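Local coordinates for cytolethal distending toxin protein B (Haemophilus ducreyi, PDB 1SR4) that is the DNase I-like subunit of a bacterial genotoxin and probably damages host-cell DNA, with consequences for the cell cycle, at residues Trp23-Asn26 with Val27-Leu31; Gly126-Gly130 with Thr131-Phe135; Leu150-Asn153 with Ile154-Phe158; Phe178-Pro182 with Ala183-Val187; Ser238-Leu241 with Asn242-Arg245. All blocks are in the same frame, centred on the assembly; numbering follows the deposited sequence.

Contact 1: residues Trp23-Asn26 with Val27-Leu31; sequences WNIN and VRQLL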
# COMPACT_ATOMS: atom_id res chain seq x y z
N TRP B 23 -0.61 -0.67 -9.27
CA TRP B 23 0.84 -0.76 -9.18
C TRP B 23 1.41 0.63 -8.88
O TRP B 23 2.32 0.77 -8.07
CB TRP B 23 1.46 -1.22 -10.51
CG TRP B 23 1.39 -2.69 -10.78
CD1 TRP B 23 0.40 -3.35 -11.45
CD2 TRP B 23 2.37 -3.67 -10.44
NE1 TRP B 23 0.70 -4.68 -11.55
CE2 TRP B 23 1.91 -4.91 -10.94
CE3 TRP B 23 3.60 -3.62 -9.77
CZ2 TRP B 23 2.63 -6.10 -10.79
CZ3 TRP B 23 4.33 -4.81 -9.62
CH2 TRP B 23 3.83 -6.03 -10.13
N ASN B 24 0.86 1.65 -9.52
CA ASN B 24 1.38 3.00 -9.33
C ASN B 24 0.95 3.73 -8.08
O ASN B 24 1.61 4.68 -7.67
CB ASN B 24 1.12 3.84 -10.57
CG ASN B 24 1.99 3.39 -11.73
OD1 ASN B 24 3.22 3.43 -11.65
ND2 ASN B 24 1.35 2.92 -12.79
N ILE B 25 -0.13 3.27 -7.46
CA ILE B 25 -0.57 3.87 -6.21
C ILE B 25 0.04 3.06 -5.05
O ILE B 25 0.97 3.52 -4.37
CB ILE B 25 -2.11 3.87 -6.09
CG1 ILE B 25 -2.70 4.81 -7.15
CG2 ILE B 25 -2.55 4.30 -4.65
CD1 ILE B 25 -4.21 4.76 -7.24
N ASN B 26 -0.43 1.83 -4.85
CA ASN B 26 0.04 1.03 -3.72
C ASN B 26 1.39 0.31 -3.82
O ASN B 26 2.21 0.41 -2.90
CB ASN B 26 -1.04 0.03 -3.34
CG ASN B 26 -2.36 0.70 -3.00
OD1 ASN B 26 -3.37 0.48 -3.65
ND2 ASN B 26 -2.34 1.54 -1.97
N VAL B 27 1.64 -0.44 -4.90
CA VAL B 27 2.92 -1.13 -4.99
C VAL B 27 4.09 -0.14 -4.88
O VAL B 27 5.05 -0.42 -4.19
CB VAL B 27 3.05 -1.95 -6.28
CG1 VAL B 27 4.46 -2.56 -6.38
CG2 VAL B 27 2.02 -3.07 -6.27
N ARG B 28 3.99 1.02 -5.53
CA ARG B 28 5.06 2.01 -5.43
C ARG B 28 5.28 2.43 -3.97
O ARG B 28 6.41 2.55 -3.52
CB ARG B 28 4.76 3.24 -6.28
CG ARG B 28 4.58 2.95 -7.76
CD ARG B 28 4.27 4.22 -8.56
NE ARG B 28 5.46 5.02 -8.68
CZ ARG B 28 6.15 5.17 -9.79
NH1 ARG B 28 5.77 4.59 -10.91
NH2 ARG B 28 7.26 5.87 -9.76
N GLN B 29 4.21 2.65 -3.23
CA GLN B 29 4.36 3.05 -1.84
C GLN B 29 4.95 1.95 -0.96
O GLN B 29 5.68 2.23 -0.00
CB GLN B 29 3.00 3.55 -1.29
CG GLN B 29 2.60 4.91 -1.88
CD GLN B 29 1.15 5.34 -1.60
OE1 GLN B 29 0.48 4.78 -0.73
NE2 GLN B 29 0.68 6.37 -2.33
N LEU B 30 4.67 0.68 -1.27
CA LEU B 30 5.20 -0.41 -0.46
C LEU B 30 6.72 -0.55 -0.62
O LEU B 30 7.42 -1.06 0.27
CB LEU B 30 4.54 -1.75 -0.85
CG LEU B 30 3.01 -1.81 -0.68
CD1 LEU B 30 2.53 -3.20 -1.10
CD2 LEU B 30 2.59 -1.52 0.77
N LEU B 31 7.24 -0.09 -1.75
CA LEU B 31 8.67 -0.18 -2.03
C LEU B 31 9.51 1.06 -1.67
O LEU B 31 10.73 0.99 -1.67
CB LEU B 31 8.87 -0.49 -3.52
CG LEU B 31 8.28 -1.81 -4.02
CD1 LEU B 31 8.11 -1.77 -5.54
CD2 LEU B 31 9.18 -2.95 -3.60
O HOH W 1 2.30 6.31 -5.14
O HOH W 2 -0.95 2.80 -0.25
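With CG beside its own backbone N (chi1 -60°) and a bend at chi3 (74°), R28 folds its guanidinium back toward N24, whose CG also stays beside the backbone N. The two side chains cross at a slant, amide and guanidinium planes 31° apart, and N24 OD1 lies in the guanidinium plane, at its edge, 2.9 Å from R28 NH1. The donor sits slightly tilted from the amide carbonyl plane. One residue earlier, W23 and V27 run alongside each other, V27 CG1 touching the indole of W23 at CE3 (3.7 Å). This stretch of helix 20-31 contains a wider pi-type turn: R28 N bonds W23 O five residues back, at 3.1 Å. The regular i to i+4 pattern returns with L30 N on N26 O, at 3.0 Å. N26 is held at both ends of its amide, OD1 by T249 and ND2 by Q247 O, and Q29 OE1 takes the backbone N of R245. W71 of strand 67-72 lies against N24, V27 and R28, while R28 also packs on P99 of the toxin's protein C chain. The chemistry is thus divided: one single-atom grip on the guanidinium on the partly exposed side, and buried amides satisfied by the loop beyond.

Contact 2: residues Gly126-Gly130 with Thr131-Phe135; sequences GIRIG and TDVFF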
# COMPACT_ATOMS: atom_id res chain seq x y z
N GLY B 126 9.39 -18.65 -6.81
CA GLY B 126 10.33 -17.99 -5.93
C GLY B 126 11.69 -17.66 -6.49
O GLY B 126 12.08 -18.12 -7.57
N ILE B 127 12.42 -16.85 -5.74
CA ILE B 127 13.76 -16.46 -6.14
C ILE B 127 14.73 -16.61 -4.99
O ILE B 127 14.39 -16.42 -3.80
CB ILE B 127 13.82 -14.99 -6.62
CG1 ILE B 127 13.35 -14.06 -5.50
CG2 ILE B 127 12.99 -14.82 -7.90
CD1 ILE B 127 13.49 -12.57 -5.80
N ARG B 128 15.95 -17.00 -5.34
CA ARG B 128 16.99 -17.15 -4.37
C ARG B 128 17.95 -15.97 -4.49
O ARG B 128 18.29 -15.55 -5.60
CB ARG B 128 17.76 -18.46 -4.61
CG ARG B 128 19.01 -18.58 -3.75
CD ARG B 128 19.64 -19.97 -3.86
NE ARG B 128 20.31 -20.26 -5.14
CZ ARG B 128 21.45 -19.72 -5.55
NH1 ARG B 128 22.09 -18.82 -4.80
NH2 ARG B 128 21.99 -20.10 -6.70
N ILE B 129 18.34 -15.43 -3.35
CA ILE B 129 19.33 -14.35 -3.31
C ILE B 129 20.33 -14.94 -2.33
O ILE B 129 20.06 -15.02 -1.12
CB ILE B 129 18.79 -13.03 -2.69
CG1 ILE B 129 17.62 -12.48 -3.50
CG2 ILE B 129 19.92 -12.00 -2.66
CD1 ILE B 129 17.95 -12.21 -4.94
N GLY B 130 21.48 -15.37 -2.84
CA GLY B 130 22.48 -15.96 -1.96
C GLY B 130 21.93 -17.23 -1.33
O GLY B 130 21.52 -18.15 -2.04
N THR B 131 21.92 -17.30 -0.01
CA THR B 131 21.43 -18.48 0.69
C THR B 131 19.99 -18.37 1.21
O THR B 131 19.56 -19.17 2.05
CB THR B 131 22.34 -18.83 1.87
OG1 THR B 131 22.41 -17.69 2.75
CG2 THR B 131 23.74 -19.18 1.37
N ASP B 132 19.23 -17.39 0.72
CA ASP B 132 17.84 -17.21 1.14
C ASP B 132 16.92 -17.30 -0.08
O ASP B 132 17.18 -16.70 -1.13
CB ASP B 132 17.67 -15.86 1.83
CG ASP B 132 18.62 -15.67 2.99
OD1 ASP B 132 18.50 -16.41 3.99
OD2 ASP B 132 19.49 -14.78 2.88
N VAL B 133 15.83 -18.06 0.06
CA VAL B 133 14.89 -18.25 -1.03
C VAL B 133 13.53 -17.71 -0.62
O VAL B 133 13.05 -18.00 0.48
CB VAL B 133 14.78 -19.75 -1.38
CG1 VAL B 133 14.02 -19.92 -2.71
CG2 VAL B 133 16.18 -20.35 -1.49
N PHE B 134 12.92 -16.93 -1.51
CA PHE B 134 11.64 -16.29 -1.25
C PHE B 134 10.56 -16.68 -2.25
O PHE B 134 10.72 -16.46 -3.44
CB PHE B 134 11.85 -14.77 -1.28
CG PHE B 134 12.92 -14.28 -0.33
CD1 PHE B 134 12.61 -13.96 0.99
CD2 PHE B 134 14.23 -14.13 -0.78
CE1 PHE B 134 13.60 -13.48 1.86
CE2 PHE B 134 15.23 -13.66 0.08
CZ PHE B 134 14.92 -13.32 1.40
N PHE B 135 9.45 -17.22 -1.77
CA PHE B 135 8.34 -17.63 -2.64
C PHE B 135 7.07 -16.79 -2.46
O PHE B 135 6.78 -16.31 -1.36
CB PHE B 135 7.94 -19.09 -2.36
CG PHE B 135 8.97 -20.11 -2.73
CD1 PHE B 135 8.93 -20.72 -3.98
CD2 PHE B 135 9.97 -20.49 -1.83
CE1 PHE B 135 9.87 -21.70 -4.33
CE2 PHE B 135 10.90 -21.46 -2.15
CZ PHE B 135 10.86 -22.07 -3.40
O HOH W 3 20.67 -13.60 0.86
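F135 lays CD1 of its ring close to G126, 3.5 Å from the backbone N of G126, where the two strands draw together: the glycine brings no side chain into the space the ring takes. This is the tight end of a beta hairpin, strands 124-129 and 132-138, whose short axes approach to 4.5 Å and run 161° apart, nearly antiparallel. I127 and F134 form a hydrogen-bonded pair, F134 N to I127 O at 2.8 Å and I127 N to F134 O at 2.9 Å. In the non-hydrogen-bonded pair that follows, R128 CB and V133 CG2 touch at 4.0 Å, on the same side of the sheet as F135. There F158 of helix 147-159 and F110 of the neighbouring strand cover V133 and F135.

Toward the turn the side-chain packing opens, although the backbone stays tight: I129 and D132 form another hydrogen-bonded pair, I129 N to D132 O at 2.8 Å. These residues bound a type II' turn, with G130 at positive phi (63°) in its second position, and T131 is exposed. I129 CG1 only grazes F134 CE2, at 4.5 Å. Polar links add to the backbone bonds: a water joins I129 O to D132 OD2, and R128 NH1 donates to G130 O at 2.9 Å, the oxygen lying in the guanidinium plane. R128 NE meanwhile forms a salt bridge with E108. The arginine therefore fastens the turn to the adjoining edge strand, and its charge, probably balanced in part by E108, may also be steadied by the turn carbonyl.

Contact 3: residues Leu150-Asn153 with Ile154-Phe158; sequences LIRN and IFTTF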
# COMPACT_ATOMS: atom_id res chain seq x y z
N LEU B 150 1.89 -28.15 -0.90
CA LEU B 150 2.76 -27.14 -1.51
C LEU B 150 3.95 -26.89 -0.57
O LEU B 150 5.10 -26.91 -1.00
CB LEU B 150 1.99 -25.83 -1.74
CG LEU B 150 2.73 -24.73 -2.52
CD1 LEU B 150 3.13 -25.25 -3.89
CD2 LEU B 150 1.83 -23.50 -2.67
N ILE B 151 3.66 -26.68 0.72
CA ILE B 151 4.70 -26.45 1.72
C ILE B 151 5.62 -27.69 1.81
O ILE B 151 6.85 -27.56 1.84
CB ILE B 151 4.08 -26.17 3.12
CG1 ILE B 151 3.18 -24.92 3.07
CG2 ILE B 151 5.18 -26.00 4.18
CD1 ILE B 151 3.85 -23.72 2.51
N ARG B 152 5.03 -28.88 1.86
CA ARG B 152 5.81 -30.11 1.93
C ARG B 152 6.74 -30.25 0.72
O ARG B 152 7.92 -30.59 0.87
CB ARG B 152 4.89 -31.34 2.02
CG ARG B 152 5.65 -32.68 1.91
CD ARG B 152 4.72 -33.89 2.01
NE ARG B 152 3.58 -33.78 1.09
CZ ARG B 152 3.69 -33.74 -0.24
NH1 ARG B 152 4.88 -33.81 -0.81
NH2 ARG B 152 2.61 -33.62 -0.99
N ASN B 153 6.24 -29.97 -0.48
CA ASN B 153 7.09 -30.10 -1.66
C ASN B 153 8.23 -29.07 -1.63
O ASN B 153 9.34 -29.36 -2.09
CB ASN B 153 6.28 -29.96 -2.95
CG ASN B 153 5.43 -31.19 -3.24
OD1 ASN B 153 5.61 -32.23 -2.63
ND2 ASN B 153 4.51 -31.07 -4.19
N ILE B 154 7.96 -27.88 -1.11
CA ILE B 154 9.00 -26.87 -1.02
C ILE B 154 10.05 -27.39 -0.03
O ILE B 154 11.25 -27.32 -0.30
CB ILE B 154 8.44 -25.51 -0.52
CG1 ILE B 154 7.57 -24.88 -1.63
CG2 ILE B 154 9.58 -24.57 -0.12
CD1 ILE B 154 6.83 -23.63 -1.21
N PHE B 155 9.59 -27.92 1.09
CA PHE B 155 10.49 -28.47 2.11
C PHE B 155 11.42 -29.55 1.54
O PHE B 155 12.64 -29.47 1.68
CB PHE B 155 9.68 -29.08 3.27
CG PHE B 155 10.53 -29.76 4.31
CD1 PHE B 155 11.26 -29.02 5.24
CD2 PHE B 155 10.61 -31.15 4.36
CE1 PHE B 155 12.06 -29.65 6.20
CE2 PHE B 155 11.40 -31.79 5.31
CZ PHE B 155 12.13 -31.04 6.23
N THR B 156 10.84 -30.56 0.90
CA THR B 156 11.64 -31.65 0.33
C THR B 156 12.59 -31.14 -0.75
O THR B 156 13.64 -31.73 -0.97
CB THR B 156 10.74 -32.74 -0.27
OG1 THR B 156 10.02 -32.20 -1.38
CG2 THR B 156 9.74 -33.23 0.75
N THR B 157 12.21 -30.06 -1.42
CA THR B 157 13.04 -29.47 -2.46
C THR B 157 14.40 -29.04 -1.90
O THR B 157 15.42 -29.19 -2.56
CB THR B 157 12.37 -28.22 -3.07
OG1 THR B 157 11.23 -28.62 -3.83
CG2 THR B 157 13.35 -27.47 -3.97
N PHE B 158 14.39 -28.51 -0.69
CA PHE B 158 15.62 -28.03 -0.07
C PHE B 158 16.14 -28.88 1.06
O PHE B 158 17.34 -28.94 1.30
CB PHE B 158 15.41 -26.61 0.47
CG PHE B 158 15.07 -25.60 -0.59
CD1 PHE B 158 16.05 -25.12 -1.45
CD2 PHE B 158 13.77 -25.15 -0.74
CE1 PHE B 158 15.73 -24.21 -2.45
CE2 PHE B 158 13.44 -24.24 -1.75
CZ PHE B 158 14.42 -23.77 -2.61
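Helix 147-159, which covers one face of the six-stranded sheet in this DNase I-like fold, is seen here over two of its turns, with regular i to i+4 bonds from I154, F155 and T156 that slacken at F158. I154 N reaches L150 O, F155 N reaches I151 O, and T156 N meets R152 O at 2.9 Å in a bond of 172° at the hydrogen. Beneath this backbone L150 CG and I154 CD1 make a light apolar contact, 4.4 Å apart, on the side where V137, F135 and W172 of the sheet lie. The polar side is more elaborate. N153 O accepts three donors: T157 N at 3.0 Å, T157 OG1 at 2.7 Å and T156 OG1 at 3.0 Å. T156 gets there because its OG1 stands between backbone N and carbonyl carbon (chi1 65°), which brings it in from above the carbonyl plane; T157 OG1 arrives less tilted. Two hydroxyls and an amide thus load a single carbonyl. R152 and N153 anchor their polar ends beyond the helix, on D115 by a salt bridge and on the backbone of H113. Farther along, T157 CG2 rests 3.9 Å above the plane of the F158 ring, over its centre.

Contact 4: residues Phe178-Pro182 with Ala183-Val187; sequences FNRAP and ANLEV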
# COMPACT_ATOMS: atom_id res chain seq x y z
N PHE B 178 -2.76 -17.45 1.56
CA PHE B 178 -2.99 -18.85 1.88
C PHE B 178 -4.46 -19.23 1.89
O PHE B 178 -4.80 -20.41 1.89
CB PHE B 178 -2.35 -19.19 3.23
CG PHE B 178 -0.86 -19.33 3.16
CD1 PHE B 178 -0.28 -20.56 2.86
CD2 PHE B 178 -0.03 -18.23 3.36
CE1 PHE B 178 1.10 -20.70 2.77
CE2 PHE B 178 1.35 -18.36 3.27
CZ PHE B 178 1.92 -19.61 2.97
N ASN B 179 -5.33 -18.23 1.91
CA ASN B 179 -6.75 -18.47 1.88
C ASN B 179 -7.29 -19.37 3.00
O ASN B 179 -8.24 -20.11 2.79
CB ASN B 179 -7.17 -19.04 0.51
CG ASN B 179 -7.65 -17.94 -0.44
OD1 ASN B 179 -8.40 -17.07 -0.03
ND2 ASN B 179 -7.22 -17.99 -1.70
N ARG B 180 -6.67 -19.29 4.17
CA ARG B 180 -7.13 -20.06 5.34
C ARG B 180 -6.44 -19.44 6.54
O ARG B 180 -5.40 -18.81 6.40
CB ARG B 180 -6.74 -21.55 5.22
CG ARG B 180 -5.24 -21.79 5.11
CD ARG B 180 -4.94 -23.16 4.50
NE ARG B 180 -5.30 -24.25 5.40
CZ ARG B 180 -5.08 -25.53 5.12
NH1 ARG B 180 -4.50 -25.87 3.98
NH2 ARG B 180 -5.41 -26.47 5.99
N ALA B 181 -7.04 -19.59 7.72
CA ALA B 181 -6.47 -19.01 8.92
C ALA B 181 -5.12 -19.62 9.26
O ALA B 181 -4.85 -20.79 8.96
CB ALA B 181 -7.44 -19.21 10.08
N PRO B 182 -4.24 -18.84 9.88
CA PRO B 182 -2.92 -19.37 10.23
C PRO B 182 -3.01 -20.63 11.12
O PRO B 182 -2.26 -21.59 10.93
CB PRO B 182 -2.26 -18.20 10.96
CG PRO B 182 -2.87 -17.00 10.30
CD PRO B 182 -4.32 -17.39 10.11
N ALA B 183 -3.92 -20.61 12.09
CA ALA B 183 -4.08 -21.76 12.99
C ALA B 183 -4.62 -22.98 12.25
O ALA B 183 -4.27 -24.11 12.58
CB ALA B 183 -5.02 -21.41 14.15
N ASN B 184 -5.48 -22.75 11.27
CA ASN B 184 -6.04 -23.85 10.50
C ASN B 184 -4.91 -24.52 9.71
O ASN B 184 -4.83 -25.74 9.64
CB ASN B 184 -7.15 -23.33 9.57
CG ASN B 184 -7.64 -24.37 8.59
OD1 ASN B 184 -7.00 -24.65 7.57
ND2 ASN B 184 -8.79 -24.95 8.88
N LEU B 185 -4.02 -23.72 9.14
CA LEU B 185 -2.90 -24.26 8.38
C LEU B 185 -1.94 -24.97 9.33
O LEU B 185 -1.44 -26.05 9.03
CB LEU B 185 -2.13 -23.15 7.65
CG LEU B 185 -0.87 -23.61 6.91
CD1 LEU B 185 -1.24 -24.67 5.86
CD2 LEU B 185 -0.20 -22.42 6.24
N GLU B 186 -1.67 -24.35 10.47
CA GLU B 186 -0.76 -24.91 11.46
C GLU B 186 -1.19 -26.33 11.87
O GLU B 186 -0.37 -27.25 11.93
CB GLU B 186 -0.68 -23.99 12.69
CG GLU B 186 0.17 -24.54 13.84
CD GLU B 186 0.16 -23.63 15.07
OE1 GLU B 186 -0.93 -23.17 15.48
OE2 GLU B 186 1.25 -23.39 15.63
N VAL B 187 -2.48 -26.52 12.14
CA VAL B 187 -2.97 -27.83 12.55
C VAL B 187 -2.79 -28.86 11.44
O VAL B 187 -2.28 -29.96 11.67
CB VAL B 187 -4.46 -27.80 12.95
CG1 VAL B 187 -4.91 -29.18 13.39
CG2 VAL B 187 -4.67 -26.81 14.08
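N184 OD1 is gripped side-on by two nitrogens of R180, NE at 2.8 Å and NH2 at 2.9 Å, at the start of helix 182-189, where A181 is the N-cap. The oxygen sits at the guanidinium edge and in its plane; NE lies in the amide carbonyl plane, whereas NH2 is tilted out of it. Both N-H groups on that edge converge on one oxygen, although the amide plane is turned 53° from the guanidinium. R180 CG, wedged between its own backbone N and carbonyl carbon (chi1 60°), sends the chain across the first turn; N184 meets it with CG anti to the backbone N.

Helix bonding begins at once, L185 N on A181 O at 3.1 Å and E186 N on P182 O at 2.9 Å. L185 then fills two roles with its two branches. The first, CD1, covers one guanidinium face of R180, 3.8 Å above the plane and offset toward the rim. F178 and N179, in the loop after strand 171-175, complete the Gly-Asp-Phe-Asn sequence familiar in this endonuclease/exonuclease/phosphatase family, just after D177. F178 also stacks on Y217, whose hydroxyl bonds R180 O, so the loop and helix start are joined to strand 216-221. The second branch of the leucine closes on the phenylalanine ring, L185 CD2 lying 3.9 Å from F178 CD1.

Contact 5: residues Ser238-Leu241 with Asn242-Arg245; sequences SLML and NQLR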
# COMPACT_ATOMS: atom_id res chain seq x y z
N SER B 238 3.12 -7.98 10.26
CA SER B 238 2.32 -6.81 10.62
C SER B 238 1.67 -6.25 9.37
O SER B 238 2.24 -6.37 8.28
CB SER B 238 3.25 -5.75 11.22
OG SER B 238 2.55 -4.56 11.52
N LEU B 239 0.46 -5.71 9.48
CA LEU B 239 -0.13 -5.07 8.30
C LEU B 239 0.90 -3.97 8.01
O LEU B 239 1.38 -3.33 8.95
CB LEU B 239 -1.50 -4.45 8.62
CG LEU B 239 -2.59 -5.44 9.07
CD1 LEU B 239 -3.91 -4.72 9.27
CD2 LEU B 239 -2.73 -6.54 8.01
N MET B 240 1.27 -3.77 6.75
CA MET B 240 2.28 -2.76 6.41
C MET B 240 1.69 -1.35 6.28
O MET B 240 1.89 -0.66 5.27
CB MET B 240 2.99 -3.14 5.10
CG MET B 240 4.26 -2.33 4.83
SD MET B 240 5.14 -3.07 3.47
CE MET B 240 6.84 -2.67 3.87
N LEU B 241 1.00 -0.91 7.32
CA LEU B 241 0.34 0.38 7.29
C LEU B 241 1.26 1.57 7.32
O LEU B 241 0.87 2.66 6.92
CB LEU B 241 -0.67 0.45 8.43
CG LEU B 241 -1.68 -0.70 8.50
CD1 LEU B 241 -2.53 -0.55 9.75
CD2 LEU B 241 -2.55 -0.72 7.25
N ASN B 242 2.50 1.37 7.77
CA ASN B 242 3.45 2.48 7.82
C ASN B 242 3.88 2.96 6.42
O ASN B 242 4.47 4.03 6.28
CB ASN B 242 4.68 2.06 8.64
CG ASN B 242 5.32 0.80 8.14
OD1 ASN B 242 4.67 -0.23 7.96
ND2 ASN B 242 6.62 0.86 7.90
N GLN B 243 3.54 2.18 5.39
CA GLN B 243 3.90 2.54 4.03
C GLN B 243 2.80 3.28 3.24
O GLN B 243 3.10 3.94 2.24
CB GLN B 243 4.30 1.29 3.25
CG GLN B 243 5.63 0.67 3.67
CD GLN B 243 6.80 1.64 3.59
OE1 GLN B 243 7.22 2.20 4.61
NE2 GLN B 243 7.34 1.85 2.39
N LEU B 244 1.56 3.21 3.72
CA LEU B 244 0.43 3.81 3.01
C LEU B 244 0.28 5.34 3.08
O LEU B 244 0.49 5.95 4.12
CB LEU B 244 -0.87 3.14 3.48
CG LEU B 244 -0.82 1.61 3.55
CD1 LEU B 244 -2.19 1.07 3.94
CD2 LEU B 244 -0.41 1.03 2.20
N ARG B 245 -0.09 5.93 1.94
CA ARG B 245 -0.33 7.37 1.82
C ARG B 245 -1.59 7.53 0.97
O ARG B 245 -1.94 8.62 0.56
CB ARG B 245 0.83 8.04 1.09
CG ARG B 245 2.23 7.65 1.60
CD ARG B 245 2.53 8.27 2.95
NE ARG B 245 3.93 8.07 3.34
CZ ARG B 245 4.35 7.11 4.17
NH1 ARG B 245 3.48 6.25 4.70
NH2 ARG B 245 5.64 7.02 4.48
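The flat amide of N242 turns back on M240 with its oxygen, N242 OD1 standing 3.8 Å from M240 CG; the residue keeps CG between its backbone N and carbonyl carbon (chi1 55°), which brings OD1 back beside the M240-L241 peptide. The other flat group, the guanidinium of R245, works by its edge: N242 O lies in its plane and takes R245 NH1 at 2.9 Å, and R245 NH1 also reaches L244 O at 3.1 Å. For both carbonyls the donor stands above the carbonyl plane, and this one terminal nitrogen thus donates to two backbone oxygens two residues apart. R245 NH2 goes elsewhere, to the backbone O of S58 in subunit A, whose F60 packs on the same side chain.

Between these groups the apolar contact is compact. M240 CG and Q243 CG are 3.5 Å apart, and M240 CE also comes to Q243 CG, at 3.6 Å. Q243 keeps CG beside its backbone N (chi1 -70°), against the methionine, and a bend at chi2 then redirects the amide. L241 CD2 meets L244 CD1 at 3.8 Å. Two backbone bonds close the chain into successive turns: Q243 N to M240 O at 3.3 Å, and a weak one from L244 N to L241 O. M240 is itself the centre of an inverse gamma turn.

The loop leaves strand 235-239, an outer strand of the eight-stranded sheet, on its way to strand 255-259. M240 and Q243 pack on L30 of helix 20-31, and Q243 NE2 bonds S32 O just past that helix, while L241 rests on L144 of subunit A.

In the fold
Along the chain the contacts follow in numerical order, 1 to 5, all within the DNase I-like fold. Contacts 1 and 5 lie on the same side of the chain, centres about 11 Å apart, and touch; helix 20-31 and the loop after strand 235-239 thus share the side that faces the other toxin chains. Contacts 2 and 3 meet, about 14 Å apart by centres, where helix 147-159 covers the hairpin of the six-stranded sheet. Contact 3 also touches contact 4, with centres about 17 Å apart. Contacts 1 and 3, about 31 Å apart by centres, lie on opposite sides of the chain centre: helix 20-31 packs on strands 7-11, 39-43 and 67-72 of the eight-stranded sheet, helix 147-159 on strands of the six-stranded one.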